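Local coordinates for putative chromatin binding protein (Chaetomium thermophilum, PDB 6QP0) that is the tRNA-dependent ATPase Kti12, essential for tRNA modification by Elongator, and binds nucleotide in its N-terminal P-loop domain, at residues V155-G160 with L228-W233; S13-R18 with I128-N133; T8-S13 with G160-A165; R20-Y25 with Q242-I247. One frame throughout, in Å; residues are numbered along the deposited sequence.

Interaction 1: residues V155-G160 with L228-W233; sequences VLQVGG and LFLLAW. With ADP (adenosine-5'-diphosphate), chain B.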
# COMPACT_ATOMS: atom_id res chain seq x y z
N VAL A 155 5.65 -7.61 0.56
CA VAL A 155 4.26 -7.20 0.71
C VAL A 155 3.94 -7.11 2.19
O VAL A 155 4.32 -7.99 2.97
CB VAL A 155 3.31 -8.17 -0.01
CG1 VAL A 155 1.86 -7.72 0.17
CG2 VAL A 155 3.66 -8.28 -1.49
N LEU A 156 3.24 -6.05 2.58
CA LEU A 156 2.85 -5.82 3.97
C LEU A 156 1.34 -5.60 4.01
O LEU A 156 0.85 -4.52 3.65
CB LEU A 156 3.59 -4.63 4.55
CG LEU A 156 3.06 -4.10 5.89
CD1 LEU A 156 3.04 -5.20 6.94
CD2 LEU A 156 3.90 -2.92 6.37
N GLN A 157 0.60 -6.61 4.45
CA GLN A 157 -0.85 -6.52 4.54
C GLN A 157 -1.26 -5.95 5.89
O GLN A 157 -0.63 -6.21 6.92
CB GLN A 157 -1.49 -7.90 4.34
CG GLN A 157 -3.01 -7.85 4.20
CD GLN A 157 -3.59 -9.19 3.82
OE1 GLN A 157 -2.92 -10.22 3.89
NE2 GLN A 157 -4.86 -9.19 3.42
N VAL A 158 -2.34 -5.17 5.88
CA VAL A 158 -2.83 -4.49 7.07
C VAL A 158 -4.34 -4.66 7.11
O VAL A 158 -5.01 -4.78 6.08
CB VAL A 158 -2.45 -3.00 7.07
CG1 VAL A 158 -3.10 -2.27 8.24
CG2 VAL A 158 -0.93 -2.84 7.13
N GLY A 159 -4.88 -4.68 8.32
CA GLY A 159 -6.32 -4.78 8.48
C GLY A 159 -6.75 -5.22 9.86
O GLY A 159 -6.21 -6.20 10.40
N GLY A 160 -7.70 -4.50 10.44
CA GLY A 160 -8.36 -4.93 11.66
C GLY A 160 -9.62 -5.73 11.43
O GLY A 160 -10.21 -6.22 12.40
N LEU A 228 5.70 -12.10 2.59
CA LEU A 228 4.48 -11.46 3.06
C LEU A 228 4.58 -11.15 4.55
O LEU A 228 5.12 -11.95 5.32
CB LEU A 228 3.26 -12.35 2.80
CG LEU A 228 1.92 -11.80 3.29
CD1 LEU A 228 1.61 -10.45 2.66
CD2 LEU A 228 0.80 -12.79 3.02
N PHE A 229 4.06 -9.99 4.94
CA PHE A 229 3.98 -9.59 6.33
C PHE A 229 2.61 -9.00 6.59
O PHE A 229 2.02 -8.36 5.71
CB PHE A 229 5.07 -8.58 6.70
CG PHE A 229 6.46 -9.01 6.32
CD1 PHE A 229 7.25 -9.71 7.21
CD2 PHE A 229 6.97 -8.72 5.07
CE1 PHE A 229 8.53 -10.11 6.86
CE2 PHE A 229 8.24 -9.11 4.71
CZ PHE A 229 9.02 -9.81 5.61
N LEU A 230 2.09 -9.21 7.80
CA LEU A 230 0.76 -8.75 8.16
C LEU A 230 0.82 -8.03 9.50
O LEU A 230 1.67 -8.31 10.35
CB LEU A 230 -0.23 -9.92 8.24
CG LEU A 230 -0.43 -10.73 6.96
CD1 LEU A 230 0.65 -11.79 6.80
CD2 LEU A 230 -1.81 -11.36 6.93
N LEU A 231 -0.11 -7.08 9.68
CA LEU A 231 -0.21 -6.30 10.91
C LEU A 231 -1.69 -6.08 11.20
O LEU A 231 -2.33 -5.25 10.55
CB LEU A 231 0.53 -4.98 10.81
CG LEU A 231 2.06 -5.00 10.72
CD1 LEU A 231 2.59 -3.59 10.52
CD2 LEU A 231 2.66 -5.63 11.96
N ALA A 232 -2.23 -6.81 12.17
CA ALA A 232 -3.57 -6.54 12.65
C ALA A 232 -3.56 -5.29 13.53
O ALA A 232 -2.52 -4.89 14.06
CB ALA A 232 -4.11 -7.73 13.43
N TRP A 233 -4.73 -4.67 13.67
CA TRP A 233 -4.83 -3.49 14.52
C TRP A 233 -4.37 -3.80 15.94
O TRP A 233 -3.60 -3.04 16.53
CB TRP A 233 -6.27 -2.97 14.52
CG TRP A 233 -6.65 -2.21 13.29
CD1 TRP A 233 -5.97 -2.16 12.11
CD2 TRP A 233 -7.81 -1.39 13.12
NE1 TRP A 233 -6.63 -1.36 11.21
CE2 TRP A 233 -7.76 -0.87 11.81
CE3 TRP A 233 -8.88 -1.03 13.94
CZ2 TRP A 233 -8.75 -0.02 11.31
CZ3 TRP A 233 -9.86 -0.19 13.44
CH2 TRP A 233 -9.78 0.30 12.14
PB ADP B . -6.54 3.77 5.11
O1B ADP B . -5.74 4.99 4.72
O2B ADP B . -7.81 3.70 4.31
O3B ADP B . -5.73 2.52 4.84
PA ADP B . -6.18 4.77 7.84
O1A ADP B . -6.30 6.22 7.46
O2A ADP B . -4.72 4.38 7.94
O3A ADP B . -6.94 3.84 6.72
O5' ADP B . -6.94 4.53 9.30
C5' ADP B . -8.36 4.54 9.30
C4' ADP B . -8.84 4.86 10.57
O4' ADP B . -8.75 3.66 11.48
C3' ADP B . -7.95 6.00 11.26
O3' ADP B . -8.82 6.91 12.08
C2' ADP B . -7.16 5.40 11.99
O2' ADP B . -6.92 6.19 13.22
C1' ADP B . -7.85 3.94 12.39
N9 ADP B . -6.85 2.93 12.38
C8 ADP B . -6.07 2.44 11.42
N7 ADP B . -5.30 1.50 11.98
C5 ADP B . -5.60 1.44 13.28
C6 ADP B . -5.11 0.66 14.31
N6 ADP B . -4.20 -0.39 14.76
N1 ADP B . -5.59 0.78 15.53
C2 ADP B . -6.56 1.68 15.79
N3 ADP B . -7.05 2.46 14.79
C4 ADP B . -6.57 2.33 13.54
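Phe229 O is gripped twice from strand 155-158: Gln157 N donates to it at 2.6 Å, nearly along the C=O axis. Leu156 CA, 3.2 Å from the same Phe229 O, adds a C-H...O contact. This belongs to a parallel beta ladder joining 155-158 to the edge strand 228-231 of the P-loop NTPase sheet, the short strand axes running 24° apart. Phe229 N to Val155 O (2.8 Å) and Leu231 N to Gln157 O continue the ladder; the last rung, Gly159 N to Leu231 O, is weak. On one face CD1 of Leu156 reaches between Phe229 CB and Leu231 CG, and helix 237-250 covers Phe229 and Leu231. On the other face Gln157 and Leu230 lie side by side, pointing the same way, with OE1 of Gln157 3.4 Å from CD2 of Leu230; the amide NE2 goes instead to Glu217. Beyond the strand ends the contact becomes part of the nucleotide site. The indole of Trp233, its CG anti to the carbonyl carbon (chi1 -77°), lies between adenine and backbone: C5 of ADP is over the centre of one face, 3.4 Å above the plane, and Gly160 CA lies over the opposite face, toward the rim. Trp233 NE1 is held by Ser13 O, which fixes the turn of the indole. Gly160 CA sits 3.7 Å from the centroid of the five-membered ring, 13° off its normal, a CH-pi contact.

Interaction 2: residues S13-R18 with I128-N133; sequences SGKTTR and ILDSLN. With MG (magnesium ion), chain D; ADP (adenosine-5'-diphosphate), chain B; AF3 (aluminum fluoride), chain C.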
# COMPACT_ATOMS: atom_id res chain seq x y z
N SER A 13 -8.56 0.23 6.09
CA SER A 13 -8.07 -0.88 6.90
C SER A 13 -6.84 -0.51 7.72
O SER A 13 -6.35 -1.36 8.47
CB SER A 13 -7.75 -2.08 6.00
OG SER A 13 -6.75 -1.75 5.05
N GLY A 14 -6.35 0.71 7.61
CA GLY A 14 -5.20 1.15 8.37
C GLY A 14 -3.89 1.19 7.60
O GLY A 14 -2.83 1.22 8.23
N LYS A 15 -3.93 1.20 6.27
CA LYS A 15 -2.71 1.25 5.48
C LYS A 15 -1.89 2.49 5.82
O LYS A 15 -0.71 2.40 6.18
CB LYS A 15 -3.05 1.23 3.99
CG LYS A 15 -3.65 -0.08 3.50
CD LYS A 15 -4.03 -0.00 2.02
CE LYS A 15 -5.52 0.25 1.84
NZ LYS A 15 -5.99 1.48 2.54
N THR A 16 -2.51 3.67 5.72
CA THR A 16 -1.78 4.91 5.96
C THR A 16 -1.24 4.95 7.38
O THR A 16 -0.10 5.39 7.61
CB THR A 16 -2.70 6.12 5.71
OG1 THR A 16 -3.30 6.00 4.42
CG2 THR A 16 -1.90 7.41 5.78
N THR A 17 -2.02 4.48 8.35
CA THR A 17 -1.58 4.51 9.74
C THR A 17 -0.35 3.63 9.94
O THR A 17 0.64 4.06 10.55
CB THR A 17 -2.72 4.05 10.65
OG1 THR A 17 -3.94 4.67 10.22
CG2 THR A 17 -2.45 4.45 12.10
N ARG A 18 -0.39 2.40 9.42
CA ARG A 18 0.78 1.52 9.51
C ARG A 18 1.93 2.02 8.66
O ARG A 18 3.10 1.87 9.04
CB ARG A 18 0.39 0.10 9.11
CG ARG A 18 0.17 -0.85 10.27
CD ARG A 18 -0.98 -0.41 11.17
NE ARG A 18 -1.42 -1.49 12.06
CZ ARG A 18 -0.81 -1.83 13.19
NH1 ARG A 18 0.27 -1.18 13.60
NH2 ARG A 18 -1.29 -2.83 13.92
N ILE A 128 8.03 3.05 0.18
CA ILE A 128 6.80 2.56 0.80
C ILE A 128 5.63 2.96 -0.09
O ILE A 128 5.36 4.16 -0.26
CB ILE A 128 6.62 3.12 2.21
CG1 ILE A 128 7.79 2.74 3.11
CG2 ILE A 128 5.30 2.63 2.80
CD1 ILE A 128 7.83 3.50 4.42
N LEU A 129 4.93 1.98 -0.65
CA LEU A 129 3.78 2.23 -1.52
C LEU A 129 2.52 1.99 -0.70
O LEU A 129 2.09 0.84 -0.51
CB LEU A 129 3.84 1.34 -2.76
CG LEU A 129 2.80 1.65 -3.84
CD1 LEU A 129 3.01 3.04 -4.40
CD2 LEU A 129 2.86 0.61 -4.96
N ASP A 130 1.92 3.07 -0.21
CA ASP A 130 0.70 3.02 0.59
C ASP A 130 -0.49 3.16 -0.36
O ASP A 130 -0.92 4.26 -0.70
CB ASP A 130 0.71 4.11 1.65
CG ASP A 130 -0.63 4.30 2.34
OD1 ASP A 130 -1.54 3.47 2.13
OD2 ASP A 130 -0.77 5.29 3.08
N SER A 131 -1.03 2.02 -0.78
CA SER A 131 -2.22 2.01 -1.63
C SER A 131 -2.90 0.66 -1.48
O SER A 131 -2.30 -0.31 -0.98
CB SER A 131 -1.87 2.28 -3.09
OG SER A 131 -3.03 2.27 -3.90
N LEU A 132 -4.16 0.60 -1.90
CA LEU A 132 -4.92 -0.65 -1.83
C LEU A 132 -4.11 -1.81 -2.39
O LEU A 132 -4.01 -2.87 -1.76
CB LEU A 132 -6.24 -0.50 -2.58
CG LEU A 132 -7.24 0.49 -1.97
CD1 LEU A 132 -8.33 0.85 -2.97
CD2 LEU A 132 -7.87 -0.09 -0.71
N ASN A 133 -3.49 -1.62 -3.56
CA ASN A 133 -2.63 -2.62 -4.17
C ASN A 133 -3.24 -4.02 -4.05
O ASN A 133 -2.60 -4.98 -3.64
CB ASN A 133 -1.23 -2.58 -3.56
CG ASN A 133 -0.53 -1.26 -3.79
OD1 ASN A 133 -0.72 -0.61 -4.82
ND2 ASN A 133 0.30 -0.84 -2.83
MG MG D . -3.89 5.01 2.76
PB ADP B . -6.54 3.77 5.11
O1B ADP B . -5.74 4.99 4.72
O2B ADP B . -7.81 3.70 4.31
O3B ADP B . -5.73 2.52 4.84
PA ADP B . -6.18 4.77 7.84
O1A ADP B . -6.30 6.22 7.46
O2A ADP B . -4.72 4.38 7.94
O3A ADP B . -6.94 3.84 6.72
O5' ADP B . -6.94 4.53 9.30
C5' ADP B . -8.36 4.54 9.30
C4' ADP B . -8.84 4.86 10.57
O4' ADP B . -8.75 3.66 11.48
C3' ADP B . -7.95 6.00 11.26
O3' ADP B . -8.82 6.91 12.08
C2' ADP B . -7.16 5.40 11.99
O2' ADP B . -6.92 6.19 13.22
C1' ADP B . -7.85 3.94 12.39
N9 ADP B . -6.85 2.93 12.38
C8 ADP B . -6.07 2.44 11.42
N7 ADP B . -5.30 1.50 11.98
C5 ADP B . -5.60 1.44 13.28
C6 ADP B . -5.11 0.66 14.31
N6 ADP B . -4.20 -0.39 14.76
N1 ADP B . -5.59 0.78 15.53
C2 ADP B . -6.56 1.68 15.79
N3 ADP B . -7.05 2.46 14.79
C4 ADP B . -6.57 2.33 13.54
AL AF3 C . -7.54 5.09 2.63
F1 AF3 C . -5.86 5.40 2.48
F2 AF3 C . -8.52 6.15 3.55
F3 AF3 C . -8.13 3.53 2.29
O HOH W 1 -4.16 7.24 2.23
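The carboxylate of Asp130 meets the P-loop helix through both oxygens: OD2 is 2.9 Å from Thr16 OG1, the two side chains crossing at about a right angle, and OD1 lies against Lys15 CB. The other flat group, the Arg18 guanidinium, has ADP N6 over one face, offset toward its rim. Thr16 OG1 also binds magnesium at 2.0 Å, and a water binds the ion at 2.3 Å. Asp130 belongs to the metal site, though its OD1 stays 2.9 Å from the magnesium; its OD2 is hydrogen-bonded by Tyr75. This pairing of Walker A and an aspartate at a strand end is consistent with a Walker B role for Asp130. The Lys15 chain bends at its third torsion (chi3 -100°), carrying CE past Leu132 CD2 (3.5 Å); NZ then bonds ADP O3B at 2.5 Å and fluoride F3 at 3.0 Å. A methionine in place of Lys15 would probably leave O3B and F3 without their shared cationic donor, and the negative charge there less well balanced. Aluminium, 2.2 Å from ADP O2B, stands where a gamma-phosphate would be expected. Helix 15-31 thus abuts the end of strand 125-130, which runs between strands 72-77 and 4-9.

Interaction 3: residues T8-S13 with G160-A165; sequences TGLPSS and GGVEKA. With ADP (adenosine-5'-diphosphate), chain B; AF3 (aluminum fluoride), chain C.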
# COMPACT_ATOMS: atom_id res chain seq x y z
N THR A 8 -0.70 -3.21 1.45
CA THR A 8 -1.93 -3.67 0.84
C THR A 8 -2.96 -3.91 1.94
O THR A 8 -2.62 -4.25 3.07
CB THR A 8 -1.71 -4.95 0.03
OG1 THR A 8 -2.96 -5.39 -0.52
CG2 THR A 8 -1.13 -6.06 0.90
N GLY A 9 -4.22 -3.74 1.58
CA GLY A 9 -5.30 -3.92 2.53
C GLY A 9 -6.60 -3.42 1.95
O GLY A 9 -6.67 -2.91 0.83
N LEU A 10 -7.65 -3.59 2.75
CA LEU A 10 -8.98 -3.15 2.36
C LEU A 10 -9.08 -1.64 2.48
O LEU A 10 -8.23 -0.98 3.09
CB LEU A 10 -10.02 -3.83 3.24
CG LEU A 10 -10.19 -5.34 3.06
CD1 LEU A 10 -11.22 -5.87 4.03
CD2 LEU A 10 -10.58 -5.66 1.63
N PRO A 11 -10.13 -1.05 1.90
CA PRO A 11 -10.38 0.38 2.13
C PRO A 11 -10.57 0.66 3.61
O PRO A 11 -11.33 -0.03 4.30
CB PRO A 11 -11.67 0.64 1.33
CG PRO A 11 -11.71 -0.45 0.31
CD PRO A 11 -11.09 -1.65 0.96
N SER A 12 -9.88 1.68 4.10
CA SER A 12 -9.99 2.11 5.50
C SER A 12 -9.60 0.98 6.45
O SER A 12 -10.21 0.79 7.51
CB SER A 12 -11.40 2.62 5.81
OG SER A 12 -12.20 2.67 4.64
N SER A 13 -8.56 0.23 6.09
CA SER A 13 -8.07 -0.88 6.90
C SER A 13 -6.84 -0.51 7.72
O SER A 13 -6.35 -1.36 8.47
CB SER A 13 -7.75 -2.08 6.00
OG SER A 13 -6.75 -1.75 5.05
N GLY A 160 -7.70 -4.50 10.44
CA GLY A 160 -8.36 -4.93 11.66
C GLY A 160 -9.62 -5.73 11.43
O GLY A 160 -10.21 -6.22 12.40
N GLY A 161 -10.05 -5.86 10.18
CA GLY A 161 -11.23 -6.62 9.84
C GLY A 161 -12.16 -5.86 8.92
O GLY A 161 -12.12 -4.63 8.86
N VAL A 162 -12.99 -6.60 8.17
CA VAL A 162 -13.97 -5.96 7.30
C VAL A 162 -14.94 -5.12 8.11
O VAL A 162 -15.41 -4.07 7.65
CB VAL A 162 -14.71 -7.02 6.47
CG1 VAL A 162 -15.71 -6.36 5.53
CG2 VAL A 162 -13.72 -7.87 5.68
N GLU A 163 -15.25 -5.55 9.34
CA GLU A 163 -16.21 -4.83 10.16
C GLU A 163 -15.60 -3.55 10.72
O GLU A 163 -16.20 -2.47 10.63
CB GLU A 163 -16.70 -5.73 11.30
N LYS A 164 -14.40 -3.64 11.31
CA LYS A 164 -13.74 -2.45 11.82
C LYS A 164 -13.39 -1.49 10.70
O LYS A 164 -13.38 -0.27 10.90
CB LYS A 164 -12.49 -2.83 12.61
CG LYS A 164 -12.77 -3.54 13.92
N ALA A 165 -13.11 -2.01 9.50
CA ALA A 165 -12.85 -1.15 8.36
C ALA A 165 -14.13 -0.47 7.89
O ALA A 165 -14.13 0.73 7.59
CB ALA A 165 -12.23 -1.95 7.22
PB ADP B . -6.54 3.77 5.11
O1B ADP B . -5.74 4.99 4.72
O2B ADP B . -7.81 3.70 4.31
O3B ADP B . -5.73 2.52 4.84
PA ADP B . -6.18 4.77 7.84
O1A ADP B . -6.30 6.22 7.46
O2A ADP B . -4.72 4.38 7.94
O3A ADP B . -6.94 3.84 6.72
O5' ADP B . -6.94 4.53 9.30
C5' ADP B . -8.36 4.54 9.30
C4' ADP B . -8.84 4.86 10.57
O4' ADP B . -8.75 3.66 11.48
C3' ADP B . -7.95 6.00 11.26
O3' ADP B . -8.82 6.91 12.08
C2' ADP B . -7.16 5.40 11.99
O2' ADP B . -6.92 6.19 13.22
C1' ADP B . -7.85 3.94 12.39
N9 ADP B . -6.85 2.93 12.38
C8 ADP B . -6.07 2.44 11.42
N7 ADP B . -5.30 1.50 11.98
C5 ADP B . -5.60 1.44 13.28
C6 ADP B . -5.11 0.66 14.31
N6 ADP B . -4.20 -0.39 14.76
N1 ADP B . -5.59 0.78 15.53
C2 ADP B . -6.56 1.68 15.79
N3 ADP B . -7.05 2.46 14.79
C4 ADP B . -6.57 2.33 13.54
AL AF3 C . -7.54 5.09 2.63
F1 AF3 C . -5.86 5.40 2.48
F2 AF3 C . -8.52 6.15 3.55
F3 AF3 C . -8.13 3.53 2.29
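Ala165 packs into the P-loop backbone, its CB 3.6 Å from Pro11 O and its CA 3.4 Å from Ser12 O, the latter a C-H...O contact with an angle of 133° at the hydrogen. One apolar pair adds to this first shell: Leu10, its CG anti to the carbonyl carbon (chi1 -68°), brings CD1 to Val162 CG2 at 3.6 Å, the two side chains crossing at a slant. The second shell sets the shape of the loop. Leu10 to Ser13 form a type II beta turn, and Ser13 OG donates to Leu10 O at 2.6 Å, tying the turn to its own start. Across from it, Ala165 N bonds Gly161 O in the first turn of helix 162-174, where Gly161 is the N-cap. Farther out, Trp208 of helix 205-213 holds Ser12 OG and touches Ala165. On the ligand side the amide of Ser12 points almost straight at fluoride F3 (3.1 Å, 170° at the hydrogen), with a weak second bond to ADP O2B. Chemically, the two segments fit by shape, through van der Waals and C-H...O contacts, with Trp208 bridging them from outside, consistent with a loop set mainly by its own bonds and the ligand.

Interaction 4: residues R20-Y25 with Q242-I247; sequences RQLYAY and QVFDKI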
# COMPACT_ATOMS: atom_id res chain seq x y z
N ARG A 20 2.82 5.11 8.03
CA ARG A 20 3.53 6.14 8.79
C ARG A 20 4.47 5.51 9.81
O ARG A 20 5.64 5.88 9.90
CB ARG A 20 2.52 7.06 9.47
CG ARG A 20 1.72 7.93 8.52
CD ARG A 20 0.49 8.51 9.20
NE ARG A 20 -0.26 9.39 8.31
CZ ARG A 20 -1.51 9.79 8.54
NH1 ARG A 20 -2.15 9.40 9.63
NH2 ARG A 20 -2.12 10.59 7.67
N GLN A 21 3.95 4.55 10.59
CA GLN A 21 4.78 3.86 11.57
C GLN A 21 6.00 3.23 10.91
O GLN A 21 7.12 3.33 11.42
CB GLN A 21 3.95 2.80 12.29
CG GLN A 21 2.72 3.35 13.01
CD GLN A 21 1.85 2.25 13.59
OE1 GLN A 21 2.29 1.12 13.77
NE2 GLN A 21 0.60 2.59 13.90
N LEU A 22 5.80 2.56 9.77
CA LEU A 22 6.91 1.97 9.05
C LEU A 22 7.94 3.02 8.66
O LEU A 22 9.15 2.81 8.81
CB LEU A 22 6.41 1.23 7.82
CG LEU A 22 7.44 0.43 7.03
CD1 LEU A 22 7.95 -0.76 7.84
CD2 LEU A 22 6.86 -0.03 5.71
N TYR A 23 7.47 4.17 8.15
CA TYR A 23 8.38 5.25 7.79
C TYR A 23 9.21 5.68 8.99
O TYR A 23 10.44 5.71 8.93
CB TYR A 23 7.58 6.43 7.23
CG TYR A 23 8.42 7.59 6.74
CD1 TYR A 23 8.98 8.50 7.63
CD2 TYR A 23 8.65 7.79 5.38
CE1 TYR A 23 9.74 9.56 7.19
CE2 TYR A 23 9.41 8.85 4.93
CZ TYR A 23 9.95 9.73 5.83
OH TYR A 23 10.71 10.79 5.38
N ALA A 24 8.54 6.03 10.09
CA ALA A 24 9.26 6.43 11.30
C ALA A 24 10.25 5.37 11.73
O ALA A 24 11.40 5.68 12.08
CB ALA A 24 8.27 6.73 12.42
N TYR A 25 9.84 4.10 11.70
CA TYR A 25 10.76 3.01 12.01
C TYR A 25 11.95 3.02 11.06
O TYR A 25 13.11 3.00 11.49
CB TYR A 25 10.03 1.67 11.95
CG TYR A 25 10.96 0.48 12.03
CD1 TYR A 25 11.55 -0.05 10.89
CD2 TYR A 25 11.25 -0.12 13.25
CE1 TYR A 25 12.40 -1.13 10.96
CE2 TYR A 25 12.10 -1.20 13.33
CZ TYR A 25 12.67 -1.71 12.18
OH TYR A 25 13.52 -2.79 12.25
N GLN A 242 8.40 -6.10 15.72
CA GLN A 242 9.03 -7.34 15.30
C GLN A 242 8.87 -7.57 13.80
O GLN A 242 9.81 -8.02 13.13
CB GLN A 242 8.47 -8.53 16.08
CG GLN A 242 9.34 -9.77 15.99
CD GLN A 242 8.87 -10.91 16.87
OE1 GLN A 242 7.83 -10.82 17.52
NE2 GLN A 242 9.65 -11.98 16.90
N VAL A 243 7.68 -7.28 13.26
CA VAL A 243 7.48 -7.39 11.82
C VAL A 243 8.44 -6.45 11.07
O VAL A 243 9.07 -6.84 10.09
CB VAL A 243 6.02 -7.08 11.44
CG1 VAL A 243 5.86 -7.12 9.92
CG2 VAL A 243 5.07 -8.04 12.12
N PHE A 244 8.52 -5.20 11.52
CA PHE A 244 9.35 -4.22 10.82
C PHE A 244 10.80 -4.68 10.72
O PHE A 244 11.47 -4.43 9.72
CB PHE A 244 9.28 -2.86 11.53
CG PHE A 244 7.95 -2.17 11.40
CD1 PHE A 244 7.00 -2.60 10.49
CD2 PHE A 244 7.66 -1.06 12.18
CE1 PHE A 244 5.78 -1.95 10.38
CE2 PHE A 244 6.45 -0.41 12.07
CZ PHE A 244 5.51 -0.86 11.17
N ASP A 245 11.30 -5.36 11.77
CA ASP A 245 12.68 -5.85 11.74
C ASP A 245 12.86 -6.93 10.67
O ASP A 245 13.88 -6.96 9.98
CB ASP A 245 13.07 -6.40 13.12
CG ASP A 245 13.45 -5.30 14.10
OD1 ASP A 245 14.53 -4.71 13.95
OD2 ASP A 245 12.65 -5.03 15.03
N LYS A 246 11.87 -7.82 10.52
CA LYS A 246 11.95 -8.83 9.47
C LYS A 246 11.84 -8.19 8.09
O LYS A 246 12.49 -8.64 7.13
CB LYS A 246 10.86 -9.88 9.67
CG LYS A 246 11.05 -10.76 10.91
CD LYS A 246 9.71 -11.26 11.43
CE LYS A 246 9.86 -12.30 12.53
NZ LYS A 246 10.97 -12.04 13.49
N ILE A 247 11.04 -7.12 7.96
CA ILE A 247 11.03 -6.35 6.72
C ILE A 247 12.42 -5.80 6.44
O ILE A 247 12.92 -5.86 5.31
CB ILE A 247 9.99 -5.22 6.78
CG1 ILE A 247 8.57 -5.78 6.92
CG2 ILE A 247 10.10 -4.35 5.52
CD1 ILE A 247 7.52 -4.71 7.21
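Phe244 is the tightly packed part of this helix pair, its ring under Leu22 and its CB over the Tyr25 ring. Leu22 CD1 sits over one face of the Phe244 ring, 3.7 Å from the centroid, while Phe244 CB stands almost exactly over the Tyr25 ring, 3.4 Å from its centroid. The Tyr25 and Phe244 side chains run past each other in opposite senses, and their ring planes stand oblique, at 54°. Leu22 CG lies anti to the backbone N (chi1 -174°), and CD1 beyond it also touches Ile247 CD1 at 4.0 Å. A firm polar margin follows: Tyr25 OH donates to Asp245 OD1 at 2.8 Å, met from above the carboxylate plane, and Arg29 forms a salt bridge to the same oxygen. The thinner, more open rim holds the partly exposed Asp245 and Gln21, whose backbone C is 3.8 Å from Phe244 CE2. A leucine in place of Tyr25 would probably deprive Asp245 of its hydroxyl donor and Phe244 CB of the flat ring beneath it. The short helix axes are 10.8 Å apart and cross at -62°. Both helices rest on one face of the parallel sheet, Leu22 and Ile247 on Ile5 and Phe244 on Leu231, as in the layered alpha/beta fold of P-loop NTPases.

Overall arrangement
Interactions 1, 2 and 3 all border ADP and reach one sheet; interaction 4 packs helices on it. Interaction 2 is the most central, wholly buried and dominated by charge, metal and phosphate, whereas interaction 1 is a backbone ladder at the sheet edge, partly exposed. Interaction 3, also partly buried, joins its segments by apolar and C-H...O contacts. Strand 4-9 lies between strands 125-130 and 153-158, and Thr8 is bonded both to Leu132 and to Val158, coupling the three. Interactions 2 and 3 share Ser13, and interactions 1 and 3 share Gly160. Interaction 4, buried but mainly apolar, shares helix 15-31 with interaction 2; about 9 Å separates it from interaction 3 at their nearest atoms.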